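Local coordinates for protein putative glycerophosphodiester phosphodiesterase (Galdieria sulphuraria, PDB 2O55) that is a putative glycerophosphodiester phosphodiesterase, a member of a family whose domain belongs to the TIM-barrel clan, at residues K8-L20 and S28-E41. Residues are numbered along the deposited sequence; the frame is centred on the assembly and turned at random.
Sequences KIVGHRGVGKEGL and SFVLCMERNIPYIE. With SO4 (sulfate ion), chain B.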
# COMPACT_ATOMS: atom_id res chain seq x y z
N LYS A 8 -3.78 -1.30 -14.08
CA LYS A 8 -2.50 -0.63 -13.85
C LYS A 8 -1.69 -1.35 -12.76
O LYS A 8 -2.29 -1.97 -11.87
CB LYS A 8 -2.74 0.83 -13.49
CG LYS A 8 -3.33 1.64 -14.61
CD LYS A 8 -3.86 2.95 -14.12
CE LYS A 8 -4.41 3.72 -15.29
NZ LYS A 8 -5.85 4.03 -14.99
N ILE A 9 -0.37 -1.26 -12.82
CA ILE A 9 0.50 -1.96 -11.85
C ILE A 9 0.65 -1.16 -10.57
O ILE A 9 0.93 0.04 -10.60
CB ILE A 9 1.94 -2.20 -12.38
CG1 ILE A 9 1.99 -2.51 -13.87
CG2 ILE A 9 2.64 -3.26 -11.57
CD1 ILE A 9 1.19 -3.69 -14.26
N VAL A 10 0.48 -1.82 -9.42
CA VAL A 10 0.91 -1.25 -8.15
C VAL A 10 2.13 -2.02 -7.65
O VAL A 10 2.04 -3.24 -7.44
CB VAL A 10 -0.18 -1.30 -7.08
CG1 VAL A 10 0.33 -0.64 -5.84
CG2 VAL A 10 -1.41 -0.60 -7.56
N GLY A 11 3.26 -1.34 -7.48
CA GLY A 11 4.48 -1.99 -6.99
C GLY A 11 4.41 -2.31 -5.51
O GLY A 11 4.53 -1.41 -4.67
N HIS A 12 4.23 -3.59 -5.18
CA HIS A 12 4.08 -4.04 -3.81
C HIS A 12 5.37 -3.82 -3.02
O HIS A 12 6.40 -4.43 -3.32
CB HIS A 12 3.62 -5.50 -3.73
CG HIS A 12 2.99 -5.87 -2.41
ND1 HIS A 12 2.47 -7.12 -2.15
CD2 HIS A 12 2.78 -5.13 -1.29
CE1 HIS A 12 1.98 -7.15 -0.93
NE2 HIS A 12 2.15 -5.96 -0.38
N ARG A 13 5.31 -2.94 -2.03
CA ARG A 13 6.46 -2.52 -1.23
C ARG A 13 7.62 -2.03 -2.10
O ARG A 13 8.78 -2.12 -1.71
CB ARG A 13 6.88 -3.63 -0.27
CG ARG A 13 5.77 -4.04 0.67
CD ARG A 13 6.26 -5.06 1.64
NE ARG A 13 5.17 -5.90 2.10
CZ ARG A 13 5.32 -7.08 2.69
NH1 ARG A 13 6.54 -7.55 2.87
NH2 ARG A 13 4.27 -7.80 3.08
N GLY A 14 7.27 -1.50 -3.27
CA GLY A 14 8.24 -1.08 -4.28
C GLY A 14 8.36 -2.10 -5.41
O GLY A 14 7.36 -2.49 -6.02
N VAL A 15 9.58 -2.53 -5.68
CA VAL A 15 9.83 -3.49 -6.75
C VAL A 15 9.40 -4.86 -6.29
O VAL A 15 9.68 -5.86 -6.94
CB VAL A 15 11.31 -3.55 -7.11
CG1 VAL A 15 11.81 -2.20 -7.56
CG2 VAL A 15 12.13 -4.08 -5.92
N GLY A 16 8.72 -4.91 -5.16
CA GLY A 16 8.17 -6.17 -4.67
C GLY A 16 9.24 -7.23 -4.50
O GLY A 16 10.33 -6.94 -4.01
N LYS A 17 8.91 -8.45 -4.93
CA LYS A 17 9.80 -9.62 -4.77
C LYS A 17 10.81 -9.79 -5.91
O LYS A 17 11.46 -10.83 -6.01
CB LYS A 17 8.98 -10.91 -4.55
CG LYS A 17 8.54 -11.12 -3.11
CD LYS A 17 7.56 -12.25 -2.95
CE LYS A 17 8.24 -13.50 -2.47
NZ LYS A 17 7.21 -14.50 -2.11
N GLU A 18 10.95 -8.78 -6.77
CA GLU A 18 11.99 -8.83 -7.80
C GLU A 18 13.36 -8.81 -7.10
O GLU A 18 13.46 -8.41 -5.92
CB GLU A 18 11.85 -7.70 -8.83
CG GLU A 18 10.46 -7.53 -9.47
CD GLU A 18 10.18 -8.43 -10.69
OE1 GLU A 18 10.88 -9.43 -10.95
OE2 GLU A 18 9.21 -8.11 -11.41
N GLY A 19 14.40 -9.25 -7.79
CA GLY A 19 15.73 -9.23 -7.19
C GLY A 19 16.26 -7.87 -6.71
O GLY A 19 16.82 -7.77 -5.63
N LEU A 20 16.01 -6.83 -7.49
CA LEU A 20 16.89 -5.65 -7.55
C LEU A 20 17.08 -4.78 -6.29
O LEU A 20 18.01 -3.96 -6.25
CB LEU A 20 16.46 -4.78 -8.73
CG LEU A 20 16.40 -5.50 -10.09
CD1 LEU A 20 15.05 -5.23 -10.76
CD2 LEU A 20 17.61 -5.17 -11.00
N SER A 28 14.18 0.89 -3.94
CA SER A 28 13.08 0.12 -4.49
C SER A 28 12.09 1.08 -5.16
O SER A 28 11.74 0.89 -6.32
CB SER A 28 12.42 -0.72 -3.40
OG SER A 28 11.38 -1.53 -3.91
N PHE A 29 11.65 2.11 -4.44
CA PHE A 29 10.68 3.07 -4.97
C PHE A 29 11.26 3.86 -6.13
O PHE A 29 10.59 4.03 -7.15
CB PHE A 29 10.16 4.01 -3.88
CG PHE A 29 9.57 3.30 -2.67
CD1 PHE A 29 8.58 2.31 -2.82
CD2 PHE A 29 9.97 3.65 -1.37
CE1 PHE A 29 8.03 1.65 -1.70
CE2 PHE A 29 9.42 3.01 -0.24
CZ PHE A 29 8.45 2.00 -0.41
N VAL A 30 12.51 4.33 -6.00
CA VAL A 30 13.17 5.04 -7.11
C VAL A 30 13.15 4.15 -8.35
O VAL A 30 12.74 4.59 -9.42
CB VAL A 30 14.63 5.48 -6.79
CG1 VAL A 30 15.28 6.15 -8.01
CG2 VAL A 30 14.69 6.43 -5.57
N LEU A 31 13.58 2.89 -8.18
CA LEU A 31 13.58 1.93 -9.28
C LEU A 31 12.23 1.79 -9.96
O LEU A 31 12.15 1.62 -11.17
CB LEU A 31 14.13 0.55 -8.85
CG LEU A 31 15.67 0.36 -8.73
CD1 LEU A 31 16.03 -1.10 -8.51
CD2 LEU A 31 16.45 0.92 -9.91
N CYS A 32 11.15 1.90 -9.18
CA CYS A 32 9.81 1.79 -9.74
C CYS A 32 9.46 2.95 -10.66
O CYS A 32 8.74 2.78 -11.66
CB CYS A 32 8.78 1.68 -8.63
SG CYS A 32 8.68 0.06 -7.88
N MSE A 33 9.95 4.14 -10.31
CA MSE A 33 9.71 5.31 -11.14
C MSE A 33 10.50 5.17 -12.42
O MSE A 33 9.92 5.11 -13.49
CB MSE A 33 10.05 6.59 -10.38
CG MSE A 33 9.34 6.67 -9.04
SE MSE A 33 10.10 8.00 -7.85
CE MSE A 33 9.00 9.52 -8.47
N GLU A 34 11.81 5.06 -12.30
CA GLU A 34 12.68 4.74 -13.42
C GLU A 34 12.07 3.76 -14.44
O GLU A 34 12.09 4.02 -15.63
CB GLU A 34 13.99 4.17 -12.90
CG GLU A 34 14.95 5.20 -12.37
CD GLU A 34 16.30 4.59 -12.10
OE1 GLU A 34 16.46 3.36 -12.23
OE2 GLU A 34 17.22 5.35 -11.77
N ARG A 35 11.54 2.63 -13.97
CA ARG A 35 10.94 1.62 -14.86
C ARG A 35 9.54 2.04 -15.31
O ARG A 35 8.80 1.26 -15.91
CB ARG A 35 10.89 0.27 -14.15
CG ARG A 35 12.24 -0.21 -13.67
CD ARG A 35 12.89 -1.09 -14.69
NE ARG A 35 14.26 -1.46 -14.35
CZ ARG A 35 14.69 -2.72 -14.28
NH1 ARG A 35 13.86 -3.72 -14.51
NH2 ARG A 35 15.96 -2.96 -13.99
N ASN A 36 9.20 3.29 -15.01
CA ASN A 36 7.91 3.93 -15.34
C ASN A 36 6.64 3.15 -14.85
O ASN A 36 5.66 3.02 -15.60
CB ASN A 36 7.86 4.33 -16.85
CG ASN A 36 8.95 5.42 -17.26
OD1 ASN A 36 8.96 6.53 -16.74
ND2 ASN A 36 9.81 5.08 -18.24
N ILE A 37 6.66 2.67 -13.60
CA ILE A 37 5.47 1.98 -13.03
C ILE A 37 4.57 2.88 -12.14
O ILE A 37 5.00 3.40 -11.13
CB ILE A 37 5.78 0.56 -12.36
CG1 ILE A 37 6.19 0.70 -10.91
CG2 ILE A 37 6.82 -0.30 -13.13
CD1 ILE A 37 5.52 -0.32 -10.07
N PRO A 38 3.29 3.01 -12.51
CA PRO A 38 2.54 4.21 -12.12
C PRO A 38 2.22 4.36 -10.65
O PRO A 38 2.01 5.49 -10.20
CB PRO A 38 1.24 4.09 -12.94
CG PRO A 38 1.09 2.66 -13.18
CD PRO A 38 2.46 2.06 -13.26
N TYR A 39 2.17 3.25 -9.91
CA TYR A 39 1.79 3.22 -8.49
C TYR A 39 2.73 2.38 -7.67
O TYR A 39 3.27 1.40 -8.19
CB TYR A 39 0.43 2.56 -8.32
CG TYR A 39 -0.74 3.38 -8.78
CD1 TYR A 39 -1.31 3.19 -10.02
CD2 TYR A 39 -1.28 4.34 -7.95
CE1 TYR A 39 -2.39 3.94 -10.44
CE2 TYR A 39 -2.34 5.11 -8.36
CZ TYR A 39 -2.89 4.91 -9.60
OH TYR A 39 -3.96 5.68 -9.98
N ILE A 40 2.92 2.73 -6.40
CA ILE A 40 3.48 1.76 -5.45
C ILE A 40 2.63 1.69 -4.19
O ILE A 40 1.92 2.64 -3.82
CB ILE A 40 4.96 2.02 -5.08
CG1 ILE A 40 5.13 3.36 -4.37
CG2 ILE A 40 5.89 1.88 -6.30
CD1 ILE A 40 5.03 3.24 -2.83
N GLU A 41 2.71 0.54 -3.52
CA GLU A 41 2.08 0.35 -2.23
C GLU A 41 3.20 0.40 -1.23
O GLU A 41 4.27 -0.12 -1.49
CB GLU A 41 1.36 -1.00 -2.18
CG GLU A 41 0.56 -1.24 -0.90
CD GLU A 41 1.41 -1.69 0.31
OE1 GLU A 41 1.03 -1.35 1.45
OE2 GLU A 41 2.46 -2.38 0.16
S SO4 B . 0.84 -8.62 2.92
O1 SO4 B . -0.29 -9.29 2.30
O2 SO4 B . 1.60 -9.65 3.60
O3 SO4 B . 1.70 -8.09 1.88
O4 SO4 B . 0.45 -7.52 3.81
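The carbonyl oxygen of G11 is gripped by two backbone donors that reach it from opposite faces of its plane: E41 N across the contact, 2.9 Å from G11 O, and G14 N, which closes the type II turn from G11 to G14. With G11 N to Y39 O at 2.8 Å and nearly straight (176°), this pairs strands 8-12 and 39-46 in parallel, the two strands of the first beta-alpha-beta unit of a TIM barrel; strand 240-243 flanks 8-12 as its other neighbour. V10 CG1 packs on E41 CB (3.8 Å), on the sheet face that also carries Y39. In the turn that follows, S28 OG accepts from V15 N at 2.7 Å. With OG anti to the backbone N of S28 (chi1 -177°), the helix hydroxyl is directed at the turn, where C32 SG also packs against G14. H12 and E41 lie side by side, ring and carboxylate planes 78° apart, with E41 OE2 at the ring edge, 3.1 Å from H12 CD2; H12 ND1 is hydrogen-bonded to N244 OD1. The sulfate ion is hydrogen-bonded to W218 NE1 and H56 NE2, and R13, its guanidinium edge-on to the ion, donates from NH2 to sulfate O3 at 2.9 Å.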